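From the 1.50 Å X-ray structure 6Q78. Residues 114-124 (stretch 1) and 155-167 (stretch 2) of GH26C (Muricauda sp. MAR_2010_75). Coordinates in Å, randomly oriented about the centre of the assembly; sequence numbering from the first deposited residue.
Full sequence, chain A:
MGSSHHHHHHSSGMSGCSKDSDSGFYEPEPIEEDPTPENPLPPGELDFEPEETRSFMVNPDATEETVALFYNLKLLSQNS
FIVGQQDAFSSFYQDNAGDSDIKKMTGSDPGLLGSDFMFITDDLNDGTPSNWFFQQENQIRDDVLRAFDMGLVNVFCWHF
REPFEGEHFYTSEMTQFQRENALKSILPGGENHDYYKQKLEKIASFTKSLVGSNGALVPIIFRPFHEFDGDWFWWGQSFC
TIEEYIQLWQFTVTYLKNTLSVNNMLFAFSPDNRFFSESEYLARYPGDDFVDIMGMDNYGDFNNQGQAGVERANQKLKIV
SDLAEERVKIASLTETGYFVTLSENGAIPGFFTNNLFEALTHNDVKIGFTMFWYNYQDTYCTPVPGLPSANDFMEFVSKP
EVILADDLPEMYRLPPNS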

ATOM      1  N   GLY A 114      -4.796  -3.201   4.401  1.00  6.01           N
ATOM      2  CA  GLY A 114      -3.373  -3.381   4.107  1.00  6.76           C
ATOM      3  C   GLY A 114      -2.870  -4.637   4.794  1.00  7.11           C
ATOM      4  O   GLY A 114      -3.181  -4.894   5.958  1.00  6.91           O
ATOM      5  N   SER A 115      -2.100  -5.427   4.045  1.00  5.82           N
ATOM      6  CA  SER A 115      -1.416  -6.616   4.585  1.00  5.78           C
ATOM      7  C   SER A 115       0.039  -6.611   4.130  1.00  5.87           C
ATOM      8  O   SER A 115       0.478  -5.727   3.385  1.00  5.96           O
ATOM      9  CB  SER A 115      -2.077  -7.887   4.023  1.00  6.57           C
ATOM     10  OG  SER A 115      -3.434  -7.933   4.533  1.00  6.96           O
ATOM     11  N   ASP A 116       0.807  -7.599   4.600  1.00  5.90           N
ATOM     12  CA  ASP A 116       2.263  -7.604   4.380  1.00  6.06           C
ATOM     13  C   ASP A 116       2.672  -9.012   3.991  1.00  6.06           C
ATOM     14  O   ASP A 116       2.246  -9.988   4.616  1.00  6.91           O
ATOM     15  CB  ASP A 116       2.965  -7.182   5.681  1.00  6.25           C
ATOM     16  CG  ASP A 116       4.432  -6.743   5.483  1.00  9.25           C
ATOM     17  OD1 ASP A 116       5.160  -7.275   4.600  1.00  6.87           O
ATOM     18  OD2 ASP A 116       4.886  -5.887   6.311  1.00 12.99           O
ATOM     19  N   PHE A 117       3.513  -9.132   2.962  1.00  6.18           N
ATOM     20  CA  PHE A 117       4.106 -10.428   2.610  1.00  6.76           C
ATOM     21  C   PHE A 117       5.218 -10.890   3.555  1.00  6.45           C
ATOM     22  O   PHE A 117       5.654 -12.048   3.437  1.00  8.36           O
ATOM     23  CB  PHE A 117       4.625 -10.415   1.168  1.00  6.44           C
ATOM     24  CG  PHE A 117       3.546 -10.644   0.140  1.00  6.53           C
ATOM     25  CD1 PHE A 117       2.892 -11.871   0.082  1.00  6.40           C
ATOM     26  CD2 PHE A 117       3.216  -9.664  -0.780  1.00  6.44           C
ATOM     27  CE1 PHE A 117       1.884 -12.106  -0.864  1.00  9.34           C
ATOM     28  CE2 PHE A 117       2.186  -9.876  -1.755  1.00  6.46           C
ATOM     29  CZ  PHE A 117       1.536 -11.135  -1.767  1.00  7.59           C
ATOM     30  N   MET A 118       5.663 -10.042   4.492  1.00  6.56           N
ATOM     31  CA  MET A 118       6.749 -10.364   5.433  1.00  7.35           C
ATOM     32  C   MET A 118       6.738 -11.805   5.971  1.00  9.09           C
ATOM     33  O   MET A 118       7.719 -12.556   5.812  1.00  9.85           O
ATOM     34  CB  MET A 118       6.646  -9.367   6.583  1.00  8.05           C
ATOM     35  CG  MET A 118       7.663  -9.610   7.698  1.00 11.56           C
ATOM     36  SD  MET A 118       7.517  -8.343   9.008  1.00 15.94           S
ATOM     37  CE  MET A 118       5.827  -8.462   9.605  1.00 17.10           C
ATOM     38  N   PHE A 119       5.675 -12.197   6.673  1.00  8.78           N
ATOM     39  CA  PHE A 119       5.680 -13.523   7.283  1.00 10.50           C
ATOM     40  C   PHE A 119       5.444 -14.619   6.236  1.00  6.77           C
ATOM     41  O   PHE A 119       5.831 -15.780   6.456  1.00 10.73           O
ATOM     42  CB  PHE A 119       4.607 -13.561   8.388  1.00 12.84           C
ATOM     43  CG  PHE A 119       4.949 -12.734   9.648  1.00 10.04           C
ATOM     44  CD1 PHE A 119       6.266 -12.585  10.088  1.00 14.64           C
ATOM     45  CD2 PHE A 119       3.948 -12.020  10.284  1.00 14.36           C
ATOM     46  CE1 PHE A 119       6.570 -11.813  11.216  1.00 17.13           C
ATOM     47  CE2 PHE A 119       4.249 -11.267  11.439  1.00 13.83           C
ATOM     48  CZ  PHE A 119       5.555 -11.147  11.868  1.00 15.22           C
ATOM     49  N   ILE A 120       4.808 -14.283   5.114  1.00  6.55           N
ATOM     50  CA  ILE A 120       4.551 -15.256   4.068  1.00  7.10           C
ATOM     51  C   ILE A 120       5.847 -15.686   3.403  1.00  9.83           C
ATOM     52  O   ILE A 120       5.956 -16.834   2.922  1.00 10.41           O
ATOM     53  CB  ILE A 120       3.528 -14.635   3.099  1.00  7.33           C
ATOM     54  CG1 ILE A 120       2.213 -14.380   3.865  1.00  9.39           C
ATOM     55  CG2 ILE A 120       3.306 -15.502   1.854  1.00  9.30           C
ATOM     56  CD1 ILE A 120       1.235 -13.492   3.095  1.00  8.93           C
ATOM     57  N   THR A 121       6.852 -14.812   3.377  1.00  6.93           N
ATOM     58  CA  THR A 121       8.113 -15.122   2.701  1.00  8.25           C
ATOM     59  C   THR A 121       9.248 -15.422   3.674  1.00 11.15           C
ATOM     60  O   THR A 121      10.415 -15.542   3.260  1.00 11.36           O
ATOM     61  CB  THR A 121       8.570 -13.995   1.762  1.00 10.65           C
ATOM     62  OG1 THR A 121       8.819 -12.795   2.521  1.00 10.06           O
ATOM     63  CG2 THR A 121       7.509 -13.738   0.685  1.00 10.65           C
ATOM     64  N   ASP A 122       8.958 -15.579   4.953  1.00  8.84           N
ATOM     65  CA  ASP A 122      10.034 -15.804   5.913  1.00  8.31           C
ATOM     66  C   ASP A 122      10.747 -17.121   5.617  1.00  8.29           C
ATOM     67  O   ASP A 122      10.111 -18.119   5.256  1.00  8.85           O
ATOM     68  CB  ASP A 122       9.456 -15.869   7.337  1.00  9.41           C
ATOM     69  CG  ASP A 122      10.554 -15.681   8.400  1.00 13.10           C
ATOM     70  OD1 ASP A 122      11.262 -16.667   8.741  1.00 13.65           O
ATOM     71  OD2 ASP A 122      10.756 -14.519   8.813  1.00 13.52           O
ATOM     72  N   ASP A 123      12.077 -17.122   5.784  1.00  9.14           N
ATOM     73  CA  ASP A 123      12.844 -18.352   5.595  1.00  9.04           C
ATOM     74  C   ASP A 123      12.304 -19.496   6.433  1.00  9.07           C
ATOM     75  O   ASP A 123      12.391 -20.657   6.033  1.00 13.02           O
ATOM     76  CB  ASP A 123      14.296 -18.142   6.024  1.00  9.57           C
ATOM     77  CG  ASP A 123      15.111 -17.247   5.078  1.00 15.16           C
ATOM     78  OD1 ASP A 123      14.647 -16.952   3.974  1.00 12.78           O
ATOM     79  OD2 ASP A 123      16.250 -16.885   5.462  1.00 14.89           O
ATOM     80  N   LEU A 124      11.748 -19.203   7.601  1.00  8.99           N
ATOM     81  CA  LEU A 124      11.316 -20.275   8.482  1.00 10.01           C
ATOM     82  C   LEU A 124       9.853 -20.650   8.306  1.00  9.94           C
ATOM     83  O   LEU A 124       9.360 -21.522   9.026  1.00 11.77           O
ATOM     84  CB  LEU A 124      11.535 -19.888   9.943  1.00 15.54           C
ATOM     85  CG  LEU A 124      12.996 -19.691  10.323  1.00 16.68           C
ATOM     86  CD1 LEU A 124      13.067 -19.519  11.829  1.00 18.17           C
ATOM     87  CD2 LEU A 124      13.833 -20.876   9.869  1.00 17.17           C
ATOM     88  N   VAL A 155      -4.325  -4.195  -0.346  1.00  5.91           N
ATOM     89  CA  VAL A 155      -2.984  -3.758  -0.725  1.00  5.55           C
ATOM     90  C   VAL A 155      -1.978  -4.552   0.106  1.00  7.45           C
ATOM     91  O   VAL A 155      -2.163  -4.695   1.320  1.00  8.54           O
ATOM     92  CB  VAL A 155      -2.813  -2.242  -0.503  1.00  7.34           C
ATOM     93  CG1 VAL A 155      -1.445  -1.797  -1.057  1.00  9.93           C
ATOM     94  CG2 VAL A 155      -3.937  -1.470  -1.143  1.00 15.64           C
ATOM     95  N   PHE A 156      -0.921  -5.068  -0.536  1.00  6.40           N
ATOM     96  CA  PHE A 156       0.193  -5.712   0.167  1.00  5.39           C
ATOM     97  C   PHE A 156       1.489  -4.951  -0.026  1.00  6.43           C
ATOM     98  O   PHE A 156       1.878  -4.670  -1.172  1.00  7.87           O
ATOM     99  CB  PHE A 156       0.472  -7.116  -0.381  1.00  5.69           C
ATOM    100  CG  PHE A 156      -0.384  -8.207   0.207  1.00  6.34           C
ATOM    101  CD1 PHE A 156      -1.743  -8.314  -0.140  1.00  7.98           C
ATOM    102  CD2 PHE A 156       0.157  -9.107   1.110  1.00  6.23           C
ATOM    103  CE1 PHE A 156      -2.545  -9.343   0.388  1.00  7.96           C
ATOM    104  CE2 PHE A 156      -0.637 -10.164   1.615  1.00  6.19           C
ATOM    105  CZ  PHE A 156      -1.982 -10.274   1.242  1.00  6.05           C
ATOM    106  N   CYS A 157       2.168  -4.660   1.083  1.00  5.64           N
ATOM    107  CA  CYS A 157       3.568  -4.255   1.063  1.00  5.62           C
ATOM    108  C   CYS A 157       4.396  -5.495   1.395  1.00  6.44           C
ATOM    109  O   CYS A 157       3.860  -6.603   1.543  1.00  6.67           O
ATOM    110  CB  CYS A 157       3.824  -3.076   2.014  1.00  6.43           C
ATOM    111  SG  CYS A 157       3.514  -3.478   3.770  1.00  9.77           S
ATOM    112  N   TRP A 158       5.725  -5.338   1.469  1.00  5.89           N
ATOM    113  CA  TRP A 158       6.608  -6.485   1.686  1.00  5.93           C
ATOM    114  C   TRP A 158       7.817  -6.036   2.493  1.00  6.83           C
ATOM    115  O   TRP A 158       8.800  -5.523   1.928  1.00  6.66           O
ATOM    116  CB  TRP A 158       7.025  -7.049   0.342  1.00  8.19           C
ATOM    117  CG  TRP A 158       7.804  -8.327   0.450  1.00  7.66           C
ATOM    118  CD1 TRP A 158       7.905  -9.156   1.550  1.00  7.78           C
ATOM    119  CD2 TRP A 158       8.528  -8.974  -0.599  1.00  6.35           C
ATOM    120  NE1 TRP A 158       8.686 -10.270   1.248  1.00  7.24           N
ATOM    121  CE2 TRP A 158       9.067 -10.178  -0.072  1.00  6.53           C
ATOM    122  CE3 TRP A 158       8.798  -8.640  -1.921  1.00  6.57           C
ATOM    123  CZ2 TRP A 158       9.820 -11.049  -0.845  1.00  7.42           C
ATOM    124  CZ3 TRP A 158       9.585  -9.505  -2.683  1.00  9.99           C
ATOM    125  CH2 TRP A 158      10.076 -10.683  -2.144  1.00  8.89           C
ATOM    126  N   HIS A 159       7.767  -6.267   3.816  1.00  6.26           N
ATOM    127  CA  HIS A 159       8.948  -6.043   4.644  1.00  6.59           C
ATOM    128  C   HIS A 159       9.805  -7.299   4.526  1.00  7.52           C
ATOM    129  O   HIS A 159       9.736  -8.244   5.332  1.00  9.58           O
ATOM    130  CB  HIS A 159       8.568  -5.695   6.076  1.00  7.13           C
ATOM    131  CG  HIS A 159       8.054  -4.298   6.231  1.00  6.73           C
ATOM    132  ND1 HIS A 159       6.733  -3.965   6.003  1.00  9.12           N
ATOM    133  CD2 HIS A 159       8.675  -3.151   6.618  1.00  9.95           C
ATOM    134  CE1 HIS A 159       6.569  -2.666   6.215  1.00  8.36           C
ATOM    135  NE2 HIS A 159       7.734  -2.145   6.569  1.00 10.83           N
ATOM    136  N   PHE A 160      10.602  -7.308   3.448  1.00  7.51           N
ATOM    137  CA  PHE A 160      11.383  -8.465   2.998  1.00  9.30           C
ATOM    138  C   PHE A 160      12.714  -8.498   3.741  1.00  7.44           C
ATOM    139  O   PHE A 160      13.543  -7.604   3.590  1.00  8.07           O
ATOM    140  CB  PHE A 160      11.541  -8.293   1.483  1.00  9.10           C
ATOM    141  CG  PHE A 160      12.371  -9.364   0.768  1.00  7.58           C
ATOM    142  CD1 PHE A 160      12.522 -10.635   1.284  1.00 10.05           C
ATOM    143  CD2 PHE A 160      12.940  -9.071  -0.464  1.00  8.19           C
ATOM    144  CE1 PHE A 160      13.268 -11.597   0.580  1.00 10.42           C
ATOM    145  CE2 PHE A 160      13.711 -10.001  -1.134  1.00  9.83           C
ATOM    146  CZ  PHE A 160      13.883 -11.259  -0.612  1.00  9.20           C
ATOM    147  N   ARG A 161      12.884  -9.491   4.602  1.00  7.62           N
ATOM    148  CA  ARG A 161      14.139  -9.607   5.338  1.00  8.41           C
ATOM    149  C   ARG A 161      15.274  -9.893   4.366  1.00  9.34           C
ATOM    150  O   ARG A 161      15.126 -10.659   3.411  1.00 10.60           O
ATOM    151  CB  ARG A 161      14.029 -10.683   6.431  1.00  8.32           C
ATOM    152  CG  ARG A 161      13.020 -10.276   7.497  1.00  9.03           C
ATOM    153  CD  ARG A 161      12.756 -11.374   8.514  1.00 10.31           C
ATOM    154  NE  ARG A 161      11.497 -11.102   9.192  1.00 18.09           N
ATOM    155  CZ  ARG A 161      11.350 -10.322  10.251  1.00 20.00           C
ATOM    156  NH1 ARG A 161      12.395  -9.716  10.796  1.00 23.78           N
ATOM    157  NH2 ARG A 161      10.116 -10.129  10.749  1.00 21.42           N
ATOM    158  N   GLU A 162      16.423  -9.287   4.626  1.00  9.53           N
ATOM    159  CA  GLU A 162      17.510  -9.315   3.673  1.00  9.28           C
ATOM    160  C   GLU A 162      17.989 -10.752   3.468  1.00  9.35           C
ATOM    161  O   GLU A 162      17.891 -11.586   4.376  1.00 10.05           O
ATOM    162  CB  GLU A 162      18.650  -8.401   4.145  1.00  9.57           C
ATOM    163  CG  GLU A 162      19.431  -8.889   5.404  1.00 10.33           C
ATOM    164  CD  GLU A 162      20.396 -10.004   5.090  1.00 11.92           C
ATOM    165  OE1 GLU A 162      20.660 -10.866   5.993  1.00 13.91           O
ATOM    166  OE2 GLU A 162      20.913 -10.010   3.949  1.00 14.38           O
ATOM    167  N   PRO A 163      18.530 -11.055   2.283  1.00 10.06           N
ATOM    168  CA  PRO A 163      18.643 -12.463   1.852  1.00 10.37           C
ATOM    169  C   PRO A 163      19.794 -13.254   2.452  1.00 10.33           C
ATOM    170  O   PRO A 163      19.730 -14.498   2.444  1.00 14.35           O
ATOM    171  CB  PRO A 163      18.821 -12.349   0.319  1.00 13.37           C
ATOM    172  CG  PRO A 163      19.515 -11.015   0.164  1.00 10.43           C
ATOM    173  CD  PRO A 163      18.805 -10.129   1.183  1.00  9.57           C
ATOM    174  N   PHE A 164      20.841 -12.604   2.963  1.00 10.73           N
ATOM    175  CA  PHE A 164      21.999 -13.364   3.425  1.00 12.98           C
ATOM    176  C   PHE A 164      21.671 -14.169   4.674  1.00 18.68           C
ATOM    177  O   PHE A 164      22.071 -15.335   4.795  1.00 18.01           O
ATOM    178  CB  PHE A 164      23.196 -12.440   3.665  1.00 12.36           C
ATOM    179  CG  PHE A 164      23.812 -11.910   2.406  1.00 13.32           C
ATOM    180  CD1 PHE A 164      24.667 -12.702   1.665  1.00 15.70           C
ATOM    181  CD2 PHE A 164      23.532 -10.620   1.967  1.00 17.15           C
ATOM    182  CE1 PHE A 164      25.242 -12.223   0.484  1.00 15.24           C
ATOM    183  CE2 PHE A 164      24.095 -10.132   0.805  1.00 15.15           C
ATOM    184  CZ  PHE A 164      24.967 -10.924   0.066  1.00 16.07           C
ATOM    185  N   GLU A 165      20.990 -13.551   5.640  1.00 12.71           N
ATOM    186  CA  GLU A 165      20.611 -14.275   6.844  1.00 14.98           C
ATOM    187  C   GLU A 165      19.108 -14.319   7.075  1.00 14.78           C
ATOM    188  O   GLU A 165      18.642 -15.123   7.895  1.00 14.05           O
ATOM    189  CB  GLU A 165      21.322 -13.708   8.089  1.00 13.08           C
ATOM    190  CG  GLU A 165      22.860 -13.947   8.065  1.00 18.96           C
ATOM    191  CD  GLU A 165      23.591 -13.458   9.317  1.00 35.16           C
ATOM    192  OE1 GLU A 165      23.022 -12.674  10.113  1.00 39.32           O
ATOM    193  OE2 GLU A 165      24.762 -13.863   9.498  1.00 45.80           O
ATOM    194  N   GLY A 166      18.326 -13.515   6.355  1.00 11.64           N
ATOM    195  CA  GLY A 166      16.886 -13.633   6.467  1.00 10.35           C
ATOM    196  C   GLY A 166      16.268 -13.159   7.762  1.00 10.37           C
ATOM    197  O   GLY A 166      15.118 -13.501   8.026  1.00 11.28           O
ATOM    198  N   GLU A 167      16.969 -12.334   8.537  1.00 12.80           N
ATOM    199  CA  GLU A 167      16.453 -11.926   9.842  1.00 11.30           C
ATOM    200  C   GLU A 167      15.959 -10.492   9.908  1.00 12.81           C
ATOM    201  O   GLU A 167      15.050 -10.221  10.702  1.00 14.14           O
ATOM    202  CB  GLU A 167      17.525 -12.121  10.923  1.00 15.61           C
ATOM    203  CG  GLU A 167      17.915 -13.558  11.079  1.00 15.24           C
ATOM    204  CD  GLU A 167      18.852 -13.776  12.250  1.00 32.15           C
ATOM    205  OE1 GLU A 167      18.519 -14.599  13.134  1.00 38.87           O
ATOM    206  OE2 GLU A 167      19.896 -13.095  12.294  1.00 35.51           O
TER
HETATM  207  O   HOH W   1      10.169 -12.600   6.548  1.00 19.25           O
HETATM  208  O   HOH W   2      11.210 -12.299   4.003  1.00 15.45           O
HETATM  209  O   HOH W   3      13.818 -15.896   9.472  1.00 21.02           O
HETATM  210  O   HOH W   4      13.372 -14.557   6.121  1.00 11.50           O
HETATM  211  O   HOH W   5      18.625 -16.362   4.349  1.00 15.32           O

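The contact opens as two neighbouring parallel strands and ends as two loops joined largely through side chains and water. At Gly114 the register is set: its CA lies 3.3 Å from Val155 O, a CA-H...O contact beside the stronger bond in which Ser115 N donates to the same Val155 O at 2.8 Å. Ser115 O then accepts from Cys157 N at 3.0 Å, and Phe117 N donates to Cys157 O at 2.9 Å. This is the parallel-sheet rule, in which alternate residues of one strand bond to residues flanking their partner on the other.

Ser115 and Phe156 pair on the same face of the sheet. Ser115 CB sits 3.7 Å from the centroid of the Phe156 ring, nearly along its normal, so a small side chain serves as a floor for a large flat one.

Asp116, on the other face together with Cys157, ties the strand to the loop that follows. Its carboxylate reaches forward along the neighbouring chain: OD1 accepts from His159 N at 2.9 Å, and OD2 from His159 ND1 at 2.7 Å, the latter near the plane of the imidazole. OD1 also accepts from Met118 N at 2.8 Å, so one acid bonds to a backbone N-H in each stretch, at Met118 and at His159.

Phe117 covers the face of Phe156 opposite Ser115, in a face-to-face stack with centroids 4.4 Å apart and planes tilted by 29°. Phe156 is thus sandwiched, while Ile120 CD1 touches the edge of its ring at CE2, 4.1 Å away. Phe117 also places its CB over the five-membered ring of Trp158, 3.5 Å from CD1, linking two aromatic neighbours through one residue.

Met118 lays its side chain along the second loop, with CG 3.4 Å from His159 O and SD 3.6 Å from Arg161 NH2. Thr121 answers the polar edge of the indole: Trp158 NE1 donates to Thr121 OG1 at 2.8 Å, giving a buried N-H its acceptor.

Farther on, charge and water take over. Asp122 OD2 forms a salt bridge with Arg161 NE at a long 3.5 Å, supplemented by water 1, which donates to Asp122 OD2 and to Met118 O and weakly accepts from Arg161 NE. Water 3 joins Asp122 OD1 to Gly166 O, and water 4 links that same carbonyl to Asp123 N.

Asp123 sets the last rule. Its OD2 lies 3.5 Å from Gly166 CA, and an ideal CB there would fall 2.0 Å from that oxygen. The positive phi of Gly166 independently favours glycine.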